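Cohesin (Archaeoglobus fulgidus, PDB 2XDH) forms the cohesin module of a longer archaeal protein and, as in other cohesins, probably recognises dockerin domains to hold protein partners together. Local coordinates at residues A[7-12]-A[146-151]; A[16-21]-A[87-92]; A[38-43]-A[121-126]; A[57-62]-A[70-75]. All coordinates share one frame; numbering follows the deposited sequence. Where two conformers were deposited one is given.

Overall arrangement
Contacts 1, 2 and 3 gather at one end of the cohesin domain, their centres about 8 to 11 Å apart and each touching the other two, whereas contact 4 has its centre about 21 to 24 Å from theirs. All four draw on the strands of the cohesin beta-sandwich, linked through strand 17-38. That strand supplies residues 17-21 to contact 2, leads into the 38-43 segment of contact 3 and pairs with strand 67-74, which carries half of contact 4. Along the chain, contact 1 joins the first strand to the last and encloses the rest; contacts 2 and 3 interleave, and contact 4 is nested within them. Pairings between sequence-distant strands thus tie the ends of the chain together, while contact 4 is a local hairpin pairing.

Contact 1: residues A[7-12]-A[146-151]; sequences AGSAEA and NGTFRI
F149 carries its CG anti to the backbone N (chi1 167°), beside the carbonyl carbon; its ring approaches the neighbouring strand obliquely, with CD1 3.4 Å from A10 O. S9 has OG anti to its carbonyl carbon and beside its own N (chi1 -66°), where the hydroxyl oxygen accepts a hydrogen bond of 2.9 Å from T148 N. This is a parallel strand pair, the axes of 10-12 and 147-151 only 12° apart, and it joins the first and last strands of the cohesin beta-sandwich. S9 OG extends the bonding just ahead of the regular strand. From there A10 N donates to T148 O, R150 N to A10 O and A12 N to R150 O, at 3.0 to 3.2 Å. A10, A12, F149 and I151 share one face, where F149 and A12 also pack on I18 and V91. E11 and R150 stand together on the other, their charges merely near, with E11 OE1 4.9 Å from R150 NH2; the guanidinium has a long, weak ion pair with E155. At G147 a beta carbon would collide with G8 O. That buried carbonyl oxygen finds no hydrogen-bond partner, and G147 CA approaches it at 3.4 Å through a C-H...O contact.

Contact 2: residues A[16-21]-A[87-92]; sequences SDIQVP and VKFRVT
F89 presents its ring to V20 at the edge, where CG2 of V20 lies near the ring plane, 3.9 Å from F89 CD2. One face receives CG1 of V87, from the same strand, 3.4 Å above the plane and offset toward the rim. I18 approaches obliquely: its CG1 packs on F89 CB at 3.5 Å and its CD1 comes near F89 CD2. The ring of Y39 also meets that of F89, their planes inclined at about 50°. Beneath these side chains, strands 17-21 and 87-91 form an antiparallel pair of the cohesin sandwich, I18-F89 and V20-V87 being its hydrogen-bonded pairs. The bond from V87 N to V20 O is short, 2.7 Å, and V91 N continues the series by donating to S16 O at 2.8 Å. I18, V20, V87 and F89 face the interior; D17, Q19, K88 and R90 lie on the other face. K88 runs extended to CE and then bends (chi4 54°), bringing NZ 3.7 Å from Q19 OE1 and 4.3 Å from D17 OD1, beyond salt-bridge range. An alanine here would probably leave the D17 carboxylate without this nearby positive charge and uncover the flank of Q19. D17 OD2 also rests against the aliphatic part of R90, 3.4 Å from its CB.

Contact 3: residues A[38-43]-A[121-126]; sequences SYPNVL and NSHALT
H123 leans on P40 and V42 of the turn that follows strand 17-38, its side chain meeting them nearly atom by atom. CB touches the pyrrolidine of P40, at 3.5 Å from P40 CB. CG and ND1 stay beside the same proline, which approaches the imidazole obliquely, with ND1 3.7 Å from P40 CB. A water lies between ND1 and N41 N, but both of its bonds are weak. Farther out, CD2, NE2 and, more loosely, CE1 meet V42, whose side chain reaches toward the histidine tip to tip. In the conformer described, V42 CG2 stands over a ring face, 3.9 Å from the centroid and 14° off the normal, a CH-pi contact. The turn is a type I beta turn from P40 to L43, closed by L43 N donating to P40 O at 3.0 Å; this bend brings proline and valine to the same ring. L125 packs against the same segment, its CD2 lying 3.8 Å from Y39 CB and equally near P40 CD, with L43 CD1 slightly farther off. At the other end S38 and T126 form an antiparallel hydrogen-bonded pair, S38 N reaching T126 O at 2.7 Å. Strand 123-134 is flanked on one edge by this segment and on the other by strand 142-151, where H123 and L125 bond through their backbones to F149 and G147; V42 and L43 also pack against F149.

Contact 4: residues A[57-62]-A[70-75]; sequences SLFDYQ and VGIADS. Unlike the reference sequence in segment 57-62: Q62 (reference Asn).
S57 and D74 close one end of an antiparallel beta hairpin, in which strand 58-64 folds back on strand 67-74. The hairpin is part of the cohesin sheet: V70, I72 and D74 bond through their backbones to L35, I33 and G31 of strand 17-38. Between the two segments, L58-A73 and D60-G71 are hydrogen-bonded pairs, with D60 N giving to G71 O and G71 N to D60 O, both at 2.8 Å. The face bearing F59, Y61, V70 and I72 carries the apolar contact. The F59 ring crosses its neighbours obliquely, CD1 lying 3.7 Å from I72 CG1 and CE1 3.9 Å from V70 CG1. F85 packs on both F59 and V70, joining this patch to strand 82-91. I72 also sends CG2 to S57 CB, 3.9 Å away, so the apolar row runs up to the polar closure. There the S57 hydroxyl donates to D74 OD2 at 2.6 Å, meeting that oxygen on its anti side, 30° out of the carboxylate plane. The other oxygen, D74 OD1, accepts from the side-chain amide of N76. An alanine in place of D74 would probably leave the S57 hydroxyl and the N76 amide each without its carboxylate oxygen, freeing both to turn. Two neutral donors, one on each oxygen, hold the carboxylate's rotation and would probably offset part of its negative charge, an arrangement likely to stabilise the ionised form of D74 without a cationic partner in either segment.

Contact 1: residues A[7-12]-A[146-151]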
# COMPACT_ATOMS: atom_id res chain seq x y z
N ALA A 7 -2.05 -16.19 -18.19
CA ALA A 7 -2.77 -16.46 -19.42
C ALA A 7 -3.76 -17.60 -19.17
O ALA A 7 -3.41 -18.61 -18.55
CB ALA A 7 -1.80 -16.83 -20.53
N GLY A 8 -4.99 -17.45 -19.63
CA GLY A 8 -6.00 -18.46 -19.40
C GLY A 8 -5.74 -19.72 -20.21
O GLY A 8 -4.95 -19.73 -21.16
N SER A 9 -6.41 -20.80 -19.82
CA SER A 9 -6.31 -22.07 -20.54
C SER A 9 -7.65 -22.42 -21.18
O SER A 9 -8.69 -21.96 -20.71
CB SER A 9 -5.86 -23.18 -19.59
OG SER A 9 -4.55 -22.94 -19.12
N ALA A 10 -7.63 -23.22 -22.24
CA ALA A 10 -8.86 -23.52 -22.96
C ALA A 10 -8.73 -24.77 -23.79
O ALA A 10 -7.63 -25.27 -24.04
CB ALA A 10 -9.28 -22.33 -23.84
N GLU A 11 -9.88 -25.28 -24.21
CA GLU A 11 -9.92 -26.41 -25.11
C GLU A 11 -11.15 -26.27 -26.00
O GLU A 11 -12.20 -25.81 -25.54
CB GLU A 11 -9.99 -27.72 -24.32
CG GLU A 11 -11.23 -27.84 -23.46
CD GLU A 11 -11.14 -29.02 -22.49
OE1 GLU A 11 -10.22 -29.02 -21.65
OE2 GLU A 11 -11.98 -29.94 -22.58
N ALA A 12 -11.02 -26.68 -27.26
CA ALA A 12 -12.12 -26.56 -28.22
C ALA A 12 -11.79 -27.34 -29.49
O ALA A 12 -10.62 -27.64 -29.74
CB ALA A 12 -12.36 -25.11 -28.54
N ASN A 146 1.76 -19.29 -17.57
CA ASN A 146 1.36 -19.49 -18.95
C ASN A 146 0.06 -20.29 -19.05
O ASN A 146 -0.35 -20.94 -18.10
CB ASN A 146 2.49 -20.15 -19.72
CG ASN A 146 3.72 -19.27 -19.78
OD1 ASN A 146 3.59 -18.04 -19.77
ND2 ASN A 146 4.90 -19.87 -19.84
N GLY A 147 -0.59 -20.22 -20.20
CA GLY A 147 -1.85 -20.90 -20.37
C GLY A 147 -1.59 -22.15 -21.17
O GLY A 147 -0.51 -22.32 -21.71
N THR A 148 -2.59 -23.02 -21.24
CA THR A 148 -2.45 -24.26 -21.99
C THR A 148 -3.68 -24.42 -22.88
O THR A 148 -4.81 -24.21 -22.44
CB THR A 148 -2.37 -25.44 -21.02
OG1 THR A 148 -1.29 -25.23 -20.10
CG2 THR A 148 -2.16 -26.75 -21.78
N PHE A 149 -3.46 -24.77 -24.14
CA PHE A 149 -4.60 -24.98 -25.03
C PHE A 149 -4.57 -26.36 -25.67
O PHE A 149 -3.51 -26.80 -26.11
CB PHE A 149 -4.67 -23.93 -26.13
CG PHE A 149 -5.63 -24.30 -27.22
CD1 PHE A 149 -6.97 -24.02 -27.10
CD2 PHE A 149 -5.18 -25.00 -28.34
CE1 PHE A 149 -7.86 -24.40 -28.09
CE2 PHE A 149 -6.07 -25.38 -29.33
CZ PHE A 149 -7.41 -25.07 -29.20
N ARG A 150 -5.72 -27.02 -25.72
CA ARG A 150 -5.83 -28.34 -26.33
C ARG A 150 -7.00 -28.41 -27.32
O ARG A 150 -8.08 -27.90 -27.06
CB ARG A 150 -6.01 -29.44 -25.28
CG ARG A 150 -4.75 -29.82 -24.53
CD ARG A 150 -4.77 -31.30 -24.16
NE ARG A 150 -6.00 -31.70 -23.48
CZ ARG A 150 -6.77 -32.71 -23.86
NH1 ARG A 150 -6.44 -33.43 -24.92
NH2 ARG A 150 -7.88 -33.00 -23.19
N ILE A 151 -6.79 -29.09 -28.44
CA ILE A 151 -7.91 -29.37 -29.33
C ILE A 151 -8.68 -30.56 -28.77
O ILE A 151 -8.10 -31.59 -28.44
CB ILE A 151 -7.45 -29.67 -30.75
CG1 ILE A 151 -6.63 -28.50 -31.29
CG2 ILE A 151 -8.65 -29.93 -31.65
CD1 ILE A 151 -6.16 -28.73 -32.69

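Contact 2: residues A[16-21]-A[87-92]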
# COMPACT_ATOMS: atom_id res chain seq x y z
N SER A 16 -13.92 -23.84 -34.22
CA SER A 16 -14.66 -23.04 -33.26
C SER A 16 -13.83 -21.84 -32.82
O SER A 16 -12.61 -21.83 -32.96
CB SER A 16 -15.06 -23.88 -32.04
OG SER A 16 -13.93 -24.21 -31.25
N ASP A 17 -14.51 -20.83 -32.30
CA ASP A 17 -13.81 -19.70 -31.71
C ASP A 17 -13.73 -19.91 -30.20
O ASP A 17 -14.62 -20.50 -29.59
CB ASP A 17 -14.53 -18.39 -32.02
CG ASP A 17 -14.67 -18.16 -33.51
OD1 ASP A 17 -15.67 -17.52 -33.92
OD2 ASP A 17 -13.80 -18.61 -34.27
N ILE A 18 -12.63 -19.43 -29.61
CA ILE A 18 -12.48 -19.43 -28.17
C ILE A 18 -12.09 -18.04 -27.70
O ILE A 18 -11.52 -17.25 -28.45
CB ILE A 18 -11.38 -20.40 -27.69
CG1 ILE A 18 -10.02 -19.98 -28.26
CG2 ILE A 18 -11.71 -21.81 -28.07
CD1 ILE A 18 -8.85 -20.75 -27.70
N GLN A 19 -12.41 -17.74 -26.44
CA GLN A 19 -12.05 -16.47 -25.85
C GLN A 19 -11.13 -16.75 -24.67
O GLN A 19 -11.53 -17.39 -23.71
CB GLN A 19 -13.32 -15.74 -25.38
CG GLN A 19 -13.14 -14.27 -25.09
CD GLN A 19 -13.61 -13.39 -26.24
OE1 GLN A 19 -14.31 -13.85 -27.14
NE2 GLN A 19 -13.23 -12.11 -26.20
N VAL A 20 -9.88 -16.30 -24.76
CA VAL A 20 -8.88 -16.56 -23.72
C VAL A 20 -8.47 -15.26 -23.06
O VAL A 20 -7.95 -14.35 -23.72
CB VAL A 20 -7.61 -17.19 -24.31
CG1 VAL A 20 -6.57 -17.38 -23.22
CG2 VAL A 20 -7.94 -18.52 -25.01
N PRO A 21 -8.71 -15.15 -21.75
CA PRO A 21 -8.30 -13.93 -21.05
C PRO A 21 -6.85 -14.01 -20.63
O PRO A 21 -6.31 -15.10 -20.43
CB PRO A 21 -9.18 -13.95 -19.80
CG PRO A 21 -9.31 -15.43 -19.49
CD PRO A 21 -9.41 -16.10 -20.86
N VAL A 87 -8.32 -12.52 -25.72
CA VAL A 87 -8.01 -12.78 -27.12
C VAL A 87 -9.06 -13.72 -27.70
O VAL A 87 -9.35 -14.77 -27.14
CB VAL A 87 -6.57 -13.35 -27.32
CG1 VAL A 87 -6.29 -13.55 -28.80
CG2 VAL A 87 -5.54 -12.39 -26.73
N LYS A 88 -9.65 -13.32 -28.81
CA LYS A 88 -10.57 -14.20 -29.51
C LYS A 88 -9.76 -14.98 -30.53
O LYS A 88 -9.15 -14.39 -31.43
CB LYS A 88 -11.69 -13.41 -30.19
CG LYS A 88 -12.78 -14.30 -30.78
CD LYS A 88 -13.91 -13.49 -31.39
CE LYS A 88 -15.13 -14.36 -31.63
NZ LYS A 88 -15.54 -15.06 -30.37
N PHE A 89 -9.72 -16.30 -30.38
CA PHE A 89 -8.99 -17.16 -31.28
C PHE A 89 -9.97 -18.00 -32.08
O PHE A 89 -11.09 -18.23 -31.65
CB PHE A 89 -8.11 -18.14 -30.51
CG PHE A 89 -6.87 -17.54 -29.90
CD1 PHE A 89 -5.84 -17.08 -30.70
CD2 PHE A 89 -6.72 -17.50 -28.52
CE1 PHE A 89 -4.69 -16.57 -30.14
CE2 PHE A 89 -5.59 -16.98 -27.94
CZ PHE A 89 -4.56 -16.51 -28.75
N ARG A 90 -9.52 -18.46 -33.23
CA ARG A 90 -10.26 -19.46 -33.97
C ARG A 90 -9.36 -20.68 -34.03
O ARG A 90 -8.17 -20.56 -34.31
CB ARG A 90 -10.58 -18.98 -35.38
CG ARG A 90 -10.98 -20.10 -36.31
CD ARG A 90 -12.17 -19.71 -37.15
NE ARG A 90 -12.44 -20.70 -38.18
CZ ARG A 90 -13.31 -20.52 -39.17
NH1 ARG A 90 -13.99 -19.38 -39.25
NH2 ARG A 90 -13.50 -21.48 -40.07
N VAL A 91 -9.93 -21.84 -33.75
CA VAL A 91 -9.16 -23.07 -33.77
C VAL A 91 -9.09 -23.60 -35.19
O VAL A 91 -10.08 -24.06 -35.75
CB VAL A 91 -9.79 -24.13 -32.84
CG1 VAL A 91 -8.93 -25.39 -32.79
CG2 VAL A 91 -10.01 -23.55 -31.45
N THR A 92 -7.90 -23.53 -35.78
CA THR A 92 -7.70 -23.94 -37.16
C THR A 92 -7.47 -25.44 -37.29
O THR A 92 -6.47 -25.97 -36.80
CB THR A 92 -6.51 -23.20 -37.78
OG1 THR A 92 -5.30 -23.62 -37.14
CG2 THR A 92 -6.67 -21.70 -37.60

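Contact 3: residues A[38-43]-A[121-126]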
# COMPACT_ATOMS: atom_id res chain seq x y z
N SER A 38 2.59 -15.31 -26.66
CA SER A 38 2.84 -16.18 -27.81
C SER A 38 1.77 -17.25 -27.84
O SER A 38 1.32 -17.71 -26.79
CB SER A 38 4.23 -16.81 -27.73
OG SER A 38 5.24 -15.83 -27.86
N TYR A 39 1.35 -17.65 -29.03
CA TYR A 39 0.31 -18.65 -29.17
C TYR A 39 0.67 -19.70 -30.23
O TYR A 39 1.45 -19.43 -31.13
CB TYR A 39 -1.01 -17.97 -29.52
CG TYR A 39 -0.96 -17.16 -30.78
CD1 TYR A 39 -1.36 -17.71 -32.00
CD2 TYR A 39 -0.52 -15.85 -30.77
CE1 TYR A 39 -1.31 -16.96 -33.17
CE2 TYR A 39 -0.47 -15.09 -31.94
CZ TYR A 39 -0.87 -15.66 -33.13
OH TYR A 39 -0.84 -14.93 -34.30
N PRO A 40 0.09 -20.91 -30.11
CA PRO A 40 0.42 -22.02 -31.02
C PRO A 40 -0.12 -21.86 -32.44
O PRO A 40 -1.06 -21.10 -32.67
CB PRO A 40 -0.25 -23.23 -30.34
CG PRO A 40 -1.34 -22.65 -29.49
CD PRO A 40 -0.83 -21.31 -29.03
N ASN A 41 0.47 -22.60 -33.38
CA ASN A 41 0.07 -22.60 -34.78
C ASN A 41 -1.37 -23.03 -35.01
O ASN A 41 -1.98 -22.68 -36.02
CB ASN A 41 0.98 -23.51 -35.61
CG ASN A 41 2.32 -22.87 -35.91
OD1 ASN A 41 2.42 -21.65 -36.03
ND2 ASN A 41 3.35 -23.70 -36.03
N VAL A 42 -1.91 -23.82 -34.08
CA VAL A 42 -3.27 -24.31 -34.21
C VAL A 42 -4.29 -23.21 -33.93
O VAL A 42 -5.49 -23.40 -34.15
CB VAL A 42 -3.55 -25.51 -33.29
CG1 VAL A 42 -2.77 -26.73 -33.76
CG2 VAL A 42 -3.22 -25.18 -31.85
N LEU A 43 -3.82 -22.07 -33.43
CA LEU A 43 -4.70 -20.94 -33.16
C LEU A 43 -4.47 -19.78 -34.12
O LEU A 43 -3.36 -19.55 -34.61
CB LEU A 43 -4.56 -20.47 -31.72
CG LEU A 43 -4.97 -21.46 -30.62
CD1 LEU A 43 -4.90 -20.79 -29.25
CD2 LEU A 43 -6.37 -21.99 -30.87
N ASN A 121 -1.97 -33.83 -27.64
CA ASN A 121 -0.92 -32.95 -27.14
C ASN A 121 -1.39 -31.51 -26.90
O ASN A 121 -2.25 -30.99 -27.62
CB ASN A 121 0.30 -32.97 -28.07
CG ASN A 121 1.58 -33.31 -27.33
OD1 ASN A 121 2.42 -34.06 -27.83
ND2 ASN A 121 1.74 -32.76 -26.13
N SER A 122 -0.81 -30.88 -25.89
CA SER A 122 -1.19 -29.54 -25.49
C SER A 122 -0.25 -28.48 -26.06
O SER A 122 0.83 -28.79 -26.54
CB SER A 122 -1.24 -29.44 -23.96
OG SER A 122 -0.01 -29.84 -23.38
N HIS A 123 -0.69 -27.23 -26.01
CA HIS A 123 0.09 -26.11 -26.54
C HIS A 123 0.16 -24.98 -25.51
O HIS A 123 -0.76 -24.81 -24.72
CB HIS A 123 -0.54 -25.57 -27.82
CG HIS A 123 -0.71 -26.59 -28.89
ND1 HIS A 123 0.24 -26.83 -29.85
CD2 HIS A 123 -1.73 -27.44 -29.15
CE1 HIS A 123 -0.18 -27.78 -30.66
NE2 HIS A 123 -1.37 -28.18 -30.26
N ALA A 124 1.25 -24.22 -25.53
CA ALA A 124 1.47 -23.17 -24.55
C ALA A 124 0.94 -21.85 -25.05
O ALA A 124 1.07 -21.54 -26.24
CB ALA A 124 2.96 -23.04 -24.24
N LEU A 125 0.31 -21.10 -24.16
CA LEU A 125 0.03 -19.68 -24.40
C LEU A 125 0.99 -18.99 -23.47
O LEU A 125 0.75 -18.93 -22.26
CB LEU A 125 -1.41 -19.35 -24.04
CG LEU A 125 -2.42 -20.00 -25.00
CD1 LEU A 125 -3.80 -20.12 -24.37
CD2 LEU A 125 -2.48 -19.22 -26.30
N THR A 126 2.11 -18.51 -24.02
CA THR A 126 3.21 -18.03 -23.19
C THR A 126 3.24 -16.51 -23.04
O THR A 126 3.01 -15.77 -23.99
CB THR A 126 4.57 -18.49 -23.75
OG1 THR A 126 4.87 -17.78 -24.95
CG2 THR A 126 4.56 -19.97 -24.03
O HOH W 1 1.98 -25.37 -32.17

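Contact 4: residues A[57-62]-A[70-75]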
# COMPACT_ATOMS: atom_id res chain seq x y z
N SER A 57 -8.57 2.20 -19.99
CA SER A 57 -7.13 2.40 -20.13
C SER A 57 -6.78 2.78 -21.57
O SER A 57 -7.58 2.59 -22.48
CB SER A 57 -6.40 1.08 -19.79
OG SER A 57 -6.77 0.63 -18.51
N LEU A 58 -5.57 3.32 -21.77
CA LEU A 58 -5.04 3.47 -23.12
C LEU A 58 -4.51 2.09 -23.51
O LEU A 58 -3.62 1.56 -22.85
CB LEU A 58 -3.88 4.47 -23.12
CG LEU A 58 -3.27 4.83 -24.48
CD1 LEU A 58 -4.33 5.39 -25.40
CD2 LEU A 58 -2.16 5.84 -24.29
N PHE A 59 -5.05 1.53 -24.59
CA PHE A 59 -4.83 0.12 -24.93
C PHE A 59 -4.34 -0.07 -26.38
O PHE A 59 -4.98 0.41 -27.31
CB PHE A 59 -6.14 -0.63 -24.70
CG PHE A 59 -6.06 -2.13 -24.94
CD1 PHE A 59 -5.57 -2.97 -23.96
CD2 PHE A 59 -6.52 -2.68 -26.13
CE1 PHE A 59 -5.51 -4.35 -24.17
CE2 PHE A 59 -6.45 -4.04 -26.36
CZ PHE A 59 -5.95 -4.88 -25.37
N ASP A 60 -3.21 -0.75 -26.56
CA ASP A 60 -2.70 -1.02 -27.92
C ASP A 60 -2.31 -2.48 -28.05
O ASP A 60 -1.89 -3.11 -27.08
CB ASP A 60 -1.49 -0.15 -28.24
CG ASP A 60 -1.85 1.29 -28.50
OD1 ASP A 60 -2.48 1.55 -29.54
OD2 ASP A 60 -1.49 2.15 -27.67
N TYR A 61 -2.46 -3.03 -29.25
CA TYR A 61 -1.95 -4.37 -29.49
C TYR A 61 -1.49 -4.50 -30.93
O TYR A 61 -1.94 -3.78 -31.82
CB TYR A 61 -2.99 -5.44 -29.18
CG TYR A 61 -4.19 -5.45 -30.12
CD1 TYR A 61 -4.22 -6.28 -31.24
CD2 TYR A 61 -5.29 -4.63 -29.88
CE1 TYR A 61 -5.32 -6.28 -32.10
CE2 TYR A 61 -6.39 -4.63 -30.73
CZ TYR A 61 -6.40 -5.45 -31.84
OH TYR A 61 -7.49 -5.45 -32.67
N GLN A 62 -0.56 -5.41 -31.16
CA GLN A 62 -0.08 -5.66 -32.51
C GLN A 62 0.18 -7.14 -32.65
O GLN A 62 0.90 -7.73 -31.84
CB GLN A 62 1.18 -4.84 -32.79
CG GLN A 62 2.01 -5.33 -33.98
CD GLN A 62 1.29 -5.21 -35.31
OE1 GLN A 62 1.84 -5.55 -36.36
NE2 GLN A 62 0.05 -4.74 -35.27
N VAL A 70 1.14 -6.40 -26.56
CA VAL A 70 0.08 -5.64 -25.95
C VAL A 70 0.68 -4.55 -25.10
O VAL A 70 1.63 -4.79 -24.35
CB VAL A 70 -0.81 -6.53 -25.05
CG1 VAL A 70 -1.81 -5.67 -24.27
CG2 VAL A 70 -1.52 -7.59 -25.89
N GLY A 71 0.13 -3.35 -25.21
CA GLY A 71 0.58 -2.23 -24.41
C GLY A 71 -0.63 -1.65 -23.70
O GLY A 71 -1.67 -1.40 -24.32
N ILE A 72 -0.49 -1.44 -22.40
CA ILE A 72 -1.55 -0.83 -21.60
C ILE A 72 -0.96 0.32 -20.77
O ILE A 72 0.07 0.15 -20.11
CB ILE A 72 -2.18 -1.85 -20.63
CG1 ILE A 72 -2.91 -2.95 -21.41
CG2 ILE A 72 -3.17 -1.15 -19.70
CD1 ILE A 72 -3.14 -4.22 -20.63
N ALA A 73 -1.61 1.47 -20.80
CA ALA A 73 -1.25 2.56 -19.91
C ALA A 73 -2.50 3.12 -19.23
O ALA A 73 -3.54 3.28 -19.86
CB ALA A 73 -0.51 3.65 -20.66
N ASP A 74 -2.40 3.42 -17.94
CA ASP A 74 -3.56 3.86 -17.21
C ASP A 74 -3.17 4.72 -16.03
O ASP A 74 -2.75 4.22 -14.98
CB ASP A 74 -4.37 2.64 -16.77
CG ASP A 74 -5.73 3.01 -16.25
OD1 ASP A 74 -5.90 4.14 -15.71
OD2 ASP A 74 -6.65 2.16 -16.39
N SER A 75 -3.34 6.03 -16.18
CA SER A 75 -2.95 7.00 -15.16
C SER A 75 -3.69 6.82 -13.83
O SER A 75 -3.20 7.27 -12.80
CB SER A 75 -3.15 8.43 -15.68
OG SER A 75 -4.53 8.77 -15.73